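PDB 6D97: aldehyde dehydrogenase 12 from Zea mays, which catalyses the NAD+-dependent oxidation of L-glutamate gamma-semialdehyde to glutamate, the last step of proline catabolism in plants. Local coordinates for the interface of chains A and B. Numbering follows the deposited sequence. Chains: chain A/B, Aldehyde dehydrogenase 12.

The interface of chains A and B. Residues chain A 537, 541, 543-544; chain B 310-311, 314.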
# COMPACT_ATOMS: atom_id res chain seq x y z
N VAL A 537 -29.39 -12.30 -8.04
CA VAL A 537 -30.50 -11.35 -8.01
C VAL A 537 -31.36 -11.79 -6.84
O VAL A 537 -31.76 -12.96 -6.77
CB VAL A 537 -31.29 -11.32 -9.33
CG1 VAL A 537 -32.51 -10.41 -9.20
CG2 VAL A 537 -30.40 -10.86 -10.47
N TRP A 541 -36.59 -9.73 -5.35
CA TRP A 541 -36.47 -8.60 -6.26
C TRP A 541 -37.74 -8.45 -7.09
O TRP A 541 -38.26 -9.42 -7.64
CB TRP A 541 -35.27 -8.75 -7.19
CG TRP A 541 -35.09 -7.54 -8.07
CD1 TRP A 541 -34.47 -6.38 -7.73
CD2 TRP A 541 -35.55 -7.38 -9.42
NE1 TRP A 541 -34.51 -5.50 -8.79
CE2 TRP A 541 -35.17 -6.09 -9.83
CE3 TRP A 541 -36.25 -8.20 -10.31
CZ2 TRP A 541 -35.46 -5.60 -11.10
CZ3 TRP A 541 -36.54 -7.70 -11.58
CH2 TRP A 541 -36.14 -6.42 -11.96
N LEU A 543 -39.45 -5.52 -9.99
CA LEU A 543 -39.24 -4.37 -10.87
C LEU A 543 -39.64 -3.08 -10.17
O LEU A 543 -40.82 -2.86 -9.90
CB LEU A 543 -40.05 -4.54 -12.16
CG LEU A 543 -39.99 -3.37 -13.15
CD1 LEU A 543 -38.63 -3.33 -13.83
CD2 LEU A 543 -41.11 -3.47 -14.17
N PRO A 544 -38.68 -2.22 -9.83
CA PRO A 544 -39.03 -0.95 -9.19
C PRO A 544 -39.62 0.01 -10.21
O PRO A 544 -39.53 -0.18 -11.42
CB PRO A 544 -37.69 -0.43 -8.65
CG PRO A 544 -36.62 -1.42 -9.11
CD PRO A 544 -37.24 -2.31 -10.14
N ASP B 310 -35.62 -10.30 -16.85
CA ASP B 310 -36.32 -9.15 -16.29
C ASP B 310 -35.35 -8.16 -15.66
O ASP B 310 -35.41 -6.96 -15.91
CB ASP B 310 -37.35 -9.61 -15.26
CG ASP B 310 -38.51 -10.34 -15.88
OD1 ASP B 310 -39.05 -9.86 -16.89
OD2 ASP B 310 -38.90 -11.40 -15.35
N TYR B 311 -34.43 -8.67 -14.84
CA TYR B 311 -33.47 -7.79 -14.18
C TYR B 311 -32.56 -7.12 -15.21
O TYR B 311 -32.28 -5.91 -15.11
CB TYR B 311 -32.64 -8.58 -13.17
CG TYR B 311 -31.72 -7.74 -12.33
CD1 TYR B 311 -30.45 -7.39 -12.78
CD2 TYR B 311 -32.12 -7.30 -11.08
CE1 TYR B 311 -29.60 -6.62 -12.01
CE2 TYR B 311 -31.28 -6.53 -10.29
CZ TYR B 311 -30.03 -6.20 -10.77
OH TYR B 311 -29.19 -5.43 -9.99
N TRP B 314 -34.34 -4.35 -16.94
CA TRP B 314 -34.45 -3.18 -16.08
C TRP B 314 -33.16 -2.37 -16.08
O TRP B 314 -33.18 -1.14 -16.22
CB TRP B 314 -34.82 -3.62 -14.66
CG TRP B 314 -34.72 -2.53 -13.64
CD1 TRP B 314 -35.51 -1.42 -13.54
CD2 TRP B 314 -33.80 -2.47 -12.54
NE1 TRP B 314 -35.13 -0.67 -12.46
CE2 TRP B 314 -34.08 -1.28 -11.83
CE3 TRP B 314 -32.76 -3.29 -12.10
CZ2 TRP B 314 -33.35 -0.91 -10.70
CZ3 TRP B 314 -32.04 -2.91 -10.98
CH2 TRP B 314 -32.34 -1.73 -10.29
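A:Trp541 lays its indole against B:Tyr311 and B:Trp314, where the C-terminal tail of one aldehyde dehydrogenase subunit runs over helix 309-321 of the other, a contact that probably holds the tail against its partner in the dimer. Tail and helix meet through apolar and aromatic groups, and no nitrogen or oxygen comes within bonding reach across this patch. A:Trp541 loses 75 Å² of its surface to chain B. With CG anti to the backbone N (chi1 -176°), its ring system reaches the helix, and one face receives the rim of the tyrosine: B:Tyr311 CD2 stands over the middle of the indole, 3.5 Å from A:Trp541 CE2. The two planes are inclined by 61°, an edge-to-face contact. Next to CE2 on the benzo ring, A:Trp541 CZ2 points at a face of B:Trp314, toward its rim, 3.7 Å from B:Trp314 CE3; these rings also meet edge to face. The outer benzo carbon A:Trp541 CH2 reaches the helix backbone, 3.7 Å from B:Tyr311 CA. An alanine in place of A:Trp541 would probably open a gap between tail and helix, leaving the CD2 edge of B:Tyr311 without the face it meets and the benzo rim of B:Trp314 less firmly held.

The face of B:Trp314 that takes A:Trp541 also takes A:Pro544, whose CD lies over the five-membered ring, 3.8 Å from its centroid, in a CH-pi contact. A:Leu543 CD1 adds a methyl group 3.7 Å from B:Trp314 CD1. At the other end of the patch A:Val537 CG2 lies over the rim of the B:Tyr311 face opposite the one nearest B:Trp314, while CG1 packs 3.7 Å from B:Tyr311 CD2. The two-fold symmetric interface repeats the patch with chains exchanged.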